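Local atomic coordinates of transcription anti-terminator antagonist UpxZ (Bacteroides uniformis ATCC 8492, PDB entry 4EPZ), a protein that probably antagonises transcription anti-termination and so takes part in regulating capsular polysaccharide synthesis in this bacterium. Residues Leu10-Met15 / Leu42-Ser47; His17-Leu22 / Tyr70-Tyr75. All blocks are in the same frame, centred on the assembly; numbering follows the deposited sequence. Where two conformers were deposited one is given.

Interaction 1 (Leu10-Met15 / Leu42-Ser47); sequences LELQRM and LTRSDS
R44 sends its side chain out with CG anti to the carbonyl carbon (chi1 -73°) and then runs extended from CG to NE, which carries NE out toward helix 5-20; E11, also extended beyond CG, meets the guanidinium there. The two chains pass at a slant, the carboxylate plane turned 73° from the guanidinium plane. NH1 of R44 donates to OE1 of E11 at 2.8 Å in a nearly straight salt bridge, with an N-H...O angle of 166°. The carboxylate oxygen lies at the guanidinium edge, in its plane, and receives the hydrogen on its anti lone pair, the one facing away from OE2. E40, further back on the arginine's own helix, makes a second salt bridge to NE of R44, so two carboxylates share this cation.

The two segments belong to helices 5-20 and 32-49 of an all-helical chain and run roughly antiparallel, the axes of 10-15 and 42-47 coming within 10.3 Å of each other. Between them L12 lays CD1 3.8 Å from CB of R44 and CD2 3.5 Å from OG of S45, a hydroxyl hydrogen-bonded to the carbonyl O of V41 one turn earlier. An alanine in place of R44 would probably leave the carboxylate of E11 without its cationic mate. Selenomethionine M15, in one of its two modelled conformers, crosses the arginine chain at about a right angle, its CE 3.9 Å from NE of R44.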
# COMPACT_ATOMS: atom_id res chain seq x y z
N LEU A 10 -7.91 5.79 7.16
CA LEU A 10 -8.44 4.43 7.28
C LEU A 10 -9.53 4.19 6.25
O LEU A 10 -9.60 3.08 5.72
CB LEU A 10 -8.94 4.14 8.71
CG LEU A 10 -7.86 4.28 9.82
CD1 LEU A 10 -8.50 4.19 11.20
CD2 LEU A 10 -6.70 3.26 9.64
N GLU A 11 -10.35 5.24 5.94
CA GLU A 11 -11.41 5.15 4.93
C GLU A 11 -10.79 4.88 3.56
O GLU A 11 -11.24 3.98 2.86
CB GLU A 11 -12.24 6.44 4.88
CG GLU A 11 -13.36 6.53 5.88
CD GLU A 11 -14.03 7.89 6.00
OE1 GLU A 11 -13.85 8.74 5.10
OE2 GLU A 11 -14.76 8.10 7.00
N LEU A 12 -9.72 5.63 3.22
CA LEU A 12 -8.99 5.46 1.98
C LEU A 12 -8.36 4.06 1.91
O LEU A 12 -8.43 3.44 0.86
CB LEU A 12 -7.92 6.54 1.78
CG LEU A 12 -7.17 6.50 0.44
CD1 LEU A 12 -8.16 6.47 -0.79
CD2 LEU A 12 -6.21 7.68 0.31
N GLN A 13 -7.73 3.57 3.00
CA GLN A 13 -7.15 2.21 2.97
C GLN A 13 -8.23 1.16 2.62
O GLN A 13 -7.97 0.29 1.80
CB GLN A 13 -6.57 1.84 4.34
CG GLN A 13 -5.23 2.49 4.60
CD GLN A 13 -4.78 2.20 6.01
OE1 GLN A 13 -5.14 1.18 6.62
NE2 GLN A 13 -4.01 3.09 6.57
N ARG A 14 -9.42 1.31 3.26
CA ARG A 14 -10.54 0.40 3.06
C ARG A 14 -11.04 0.47 1.60
O ARG A 14 -11.21 -0.58 0.95
CB ARG A 14 -11.67 0.77 4.04
CG ARG A 14 -11.86 -0.26 5.15
CD ARG A 14 -12.27 0.32 6.50
NE ARG A 14 -13.30 1.37 6.45
CZ ARG A 14 -13.26 2.47 7.19
NH1 ARG A 14 -12.24 2.69 8.02
NH2 ARG A 14 -14.22 3.37 7.11
N MSE A 15 -11.25 1.68 1.09
CA MSE A 15 -11.77 1.89 -0.27
C MSE A 15 -10.78 1.41 -1.32
O MSE A 15 -11.21 0.77 -2.30
CB MSE A 15 -12.13 3.34 -0.51
CG MSE A 15 -13.08 3.50 -1.67
SE MSE A 15 -13.66 5.30 -1.86
CE MSE A 15 -15.16 5.26 -0.53
N LEU A 42 -9.07 8.38 -6.26
CA LEU A 42 -8.09 9.39 -6.69
C LEU A 42 -8.31 10.69 -5.92
O LEU A 42 -7.34 11.26 -5.38
CB LEU A 42 -8.17 9.65 -8.20
CG LEU A 42 -7.21 10.71 -8.71
CD1 LEU A 42 -5.76 10.26 -8.63
CD2 LEU A 42 -7.59 11.13 -10.10
N THR A 43 -9.57 11.14 -5.83
CA THR A 43 -9.94 12.38 -5.14
C THR A 43 -9.48 12.35 -3.69
O THR A 43 -8.87 13.32 -3.24
CB THR A 43 -11.44 12.63 -5.26
OG1 THR A 43 -11.75 12.72 -6.66
CG2 THR A 43 -11.89 13.92 -4.55
N ARG A 44 -9.78 11.26 -2.98
CA ARG A 44 -9.39 11.08 -1.57
C ARG A 44 -7.86 11.05 -1.40
O ARG A 44 -7.33 11.65 -0.47
CB ARG A 44 -10.01 9.82 -0.99
CG ARG A 44 -11.52 9.96 -0.73
CD ARG A 44 -12.05 8.65 -0.22
NE ARG A 44 -13.45 8.73 0.23
CZ ARG A 44 -13.84 8.84 1.50
NH1 ARG A 44 -12.94 8.93 2.47
NH2 ARG A 44 -15.13 8.85 1.81
N SER A 45 -7.16 10.37 -2.30
CA SER A 45 -5.69 10.32 -2.28
C SER A 45 -5.12 11.72 -2.48
O SER A 45 -4.30 12.16 -1.68
CB SER A 45 -5.17 9.35 -3.34
OG SER A 45 -5.67 8.05 -3.10
N ASP A 46 -5.63 12.46 -3.49
CA ASP A 46 -5.18 13.82 -3.76
C ASP A 46 -5.44 14.73 -2.56
O ASP A 46 -4.56 15.51 -2.20
CB ASP A 46 -5.84 14.37 -5.03
CG ASP A 46 -5.21 13.86 -6.31
OD1 ASP A 46 -4.07 13.31 -6.25
OD2 ASP A 46 -5.83 14.04 -7.39
N SER A 47 -6.61 14.62 -1.91
CA SER A 47 -6.93 15.46 -0.76
C SER A 47 -5.97 15.20 0.42
O SER A 47 -5.53 16.14 1.08
CB SER A 47 -8.38 15.25 -0.33
OG SER A 47 -8.69 16.03 0.80

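Interaction 2 (His17-Leu22 / Tyr70-Tyr75); sequences HELMYL and YNATIY
Selenomethionine M20 reaches A72 through the middle of its side chain. CB of M20 points neither at 70-75 nor away from it, and the first contact comes at CG: chi1 of -73° sets CG anti to the carbonyl carbon, where it lies 3.7 Å from CB of A72 and equally close to CA of the same alanine. Next along the chain, SE of M20 is 3.9 Å from CA of A72. The same SE of M20 is 4.4 Å from C of N71, so it rests against the backbone of the last turn. W110 on helix 102-115 and M68 on helix 56-72 also touch this side chain.

Here the C-terminal ends of helices 5-20 and 56-72 meet in an all-helical fold: Y21 and T73 are the first residues to leave helical geometry on their respective sides. The small methyl of A72 lets the backbones approach to 5.6 Å between CA of M20 and CA of A72. L19 lies beside M20, its CD2 3.7 Å from the carbonyl O of A72 and 4.1 Å from CB of A72. Beyond the apolar patch, the amide of N71 turns to other partners, ND2 bonding to the carbonyl O of L67 and to OE2 of E114.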
# COMPACT_ATOMS: atom_id res chain seq x y z
N HIS A 17 -8.51 -0.92 -0.92
CA HIS A 17 -8.55 -2.38 -0.84
C HIS A 17 -9.75 -2.95 -1.60
O HIS A 17 -9.60 -3.88 -2.38
CB HIS A 17 -8.61 -2.84 0.62
CG HIS A 17 -8.60 -4.32 0.75
ND1 HIS A 17 -9.76 -5.03 0.92
CD2 HIS A 17 -7.56 -5.19 0.67
CE1 HIS A 17 -9.40 -6.31 0.98
NE2 HIS A 17 -8.09 -6.45 0.85
N GLU A 18 -10.93 -2.36 -1.37
CA GLU A 18 -12.21 -2.72 -2.00
C GLU A 18 -12.08 -2.69 -3.52
O GLU A 18 -12.48 -3.63 -4.21
CB GLU A 18 -13.32 -1.75 -1.53
CG GLU A 18 -14.70 -2.05 -2.11
CD GLU A 18 -15.83 -1.08 -1.81
OE1 GLU A 18 -15.58 -0.03 -1.18
OE2 GLU A 18 -16.97 -1.36 -2.24
N LEU A 19 -11.49 -1.60 -4.02
CA LEU A 19 -11.31 -1.38 -5.44
C LEU A 19 -10.37 -2.43 -6.04
O LEU A 19 -10.69 -2.99 -7.09
CB LEU A 19 -10.78 0.05 -5.67
CG LEU A 19 -10.55 0.55 -7.10
CD1 LEU A 19 -11.75 0.24 -8.04
CD2 LEU A 19 -10.25 2.03 -7.09
N MSE A 20 -9.26 -2.75 -5.35
CA MSE A 20 -8.27 -3.70 -5.87
C MSE A 20 -8.77 -5.15 -5.84
O MSE A 20 -8.37 -5.94 -6.70
CB MSE A 20 -6.95 -3.56 -5.11
CG MSE A 20 -6.26 -2.29 -5.52
SE MSE A 20 -4.47 -2.05 -4.86
CE MSE A 20 -4.90 -1.73 -2.96
N TYR A 21 -9.64 -5.49 -4.92
CA TYR A 21 -10.14 -6.86 -4.74
C TYR A 21 -11.48 -7.12 -5.44
O TYR A 21 -12.09 -8.18 -5.23
CB TYR A 21 -10.22 -7.16 -3.23
CG TYR A 21 -8.91 -7.71 -2.71
CD1 TYR A 21 -7.78 -6.90 -2.60
CD2 TYR A 21 -8.79 -9.05 -2.37
CE1 TYR A 21 -6.56 -7.43 -2.19
CE2 TYR A 21 -7.58 -9.59 -1.95
CZ TYR A 21 -6.46 -8.77 -1.86
OH TYR A 21 -5.29 -9.31 -1.41
N LEU A 22 -11.91 -6.19 -6.30
CA LEU A 22 -13.19 -6.23 -7.02
C LEU A 22 -13.19 -7.28 -8.13
O LEU A 22 -12.16 -7.53 -8.75
CB LEU A 22 -13.46 -4.83 -7.59
CG LEU A 22 -14.92 -4.36 -7.73
CD1 LEU A 22 -15.57 -4.16 -6.37
CD2 LEU A 22 -14.97 -3.05 -8.50
N TYR A 70 -3.18 5.52 -4.61
CA TYR A 70 -2.60 5.78 -5.93
C TYR A 70 -2.32 4.47 -6.71
O TYR A 70 -2.38 4.48 -7.95
CB TYR A 70 -1.34 6.65 -5.83
CG TYR A 70 -1.62 8.11 -5.52
CD1 TYR A 70 -2.48 8.87 -6.31
CD2 TYR A 70 -1.00 8.74 -4.44
CE1 TYR A 70 -2.76 10.21 -6.01
CE2 TYR A 70 -1.26 10.08 -4.14
CZ TYR A 70 -2.13 10.81 -4.93
OH TYR A 70 -2.38 12.13 -4.64
N ASN A 71 -2.11 3.34 -6.03
CA ASN A 71 -1.96 2.09 -6.76
C ASN A 71 -3.31 1.54 -7.18
O ASN A 71 -3.38 0.89 -8.22
CB ASN A 71 -1.22 1.02 -5.96
CG ASN A 71 0.27 1.15 -6.17
OD1 ASN A 71 0.79 0.84 -7.26
ND2 ASN A 71 0.94 1.78 -5.22
N ALA A 72 -4.36 1.75 -6.37
CA ALA A 72 -5.70 1.22 -6.65
C ALA A 72 -6.38 1.92 -7.84
O ALA A 72 -7.01 1.25 -8.66
CB ALA A 72 -6.59 1.35 -5.42
N THR A 73 -6.32 3.25 -7.88
CA THR A 73 -7.05 4.00 -8.92
C THR A 73 -6.41 3.84 -10.30
O THR A 73 -5.19 3.91 -10.42
CB THR A 73 -7.23 5.49 -8.54
OG1 THR A 73 -8.07 6.10 -9.53
CG2 THR A 73 -5.89 6.26 -8.42
N ILE A 74 -7.27 3.73 -11.35
CA ILE A 74 -6.80 3.64 -12.75
C ILE A 74 -6.33 4.99 -13.25
O ILE A 74 -5.60 5.08 -14.24
CB ILE A 74 -7.91 3.09 -13.70
CG1 ILE A 74 -9.19 3.97 -13.62
CG2 ILE A 74 -8.17 1.62 -13.41
CD1 ILE A 74 -10.21 3.87 -14.77
N TYR A 75 -6.82 6.06 -12.60
CA TYR A 75 -6.54 7.43 -13.06
C TYR A 75 -5.14 7.87 -12.68
O TYR A 75 -4.63 7.55 -11.60
CB TYR A 75 -7.60 8.37 -12.51
CG TYR A 75 -8.98 8.05 -13.07
CD1 TYR A 75 -9.20 7.99 -14.45
CD2 TYR A 75 -10.06 7.82 -12.23
CE1 TYR A 75 -10.45 7.67 -14.97
CE2 TYR A 75 -11.33 7.54 -12.73
CZ TYR A 75 -11.52 7.48 -14.10
OH TYR A 75 -12.77 7.20 -14.60

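How the interactions relate
Interaction 1 and interaction 2 lie with their centres about 10 Å apart and share helix 5-20, whose middle packs on helix 32-49 and whose C-terminal end packs on helix 56-72. In chain order the segments run 10-15, 17-22, 42-47, 70-75, so the two pairings alternate, and the first helix is held against the next two in succession. Those two partners also touch each other: OD1 of D46 lies 2.6 Å from OH of Y70, a probable hydrogen bond, while CD2 of L42 packs 3.7 Å from CB of Y75 in the loop that follows helix 56-72. Three consecutive helices are thus joined pairwise into one compact helical unit, and all four segments belong to the UpxZ family region.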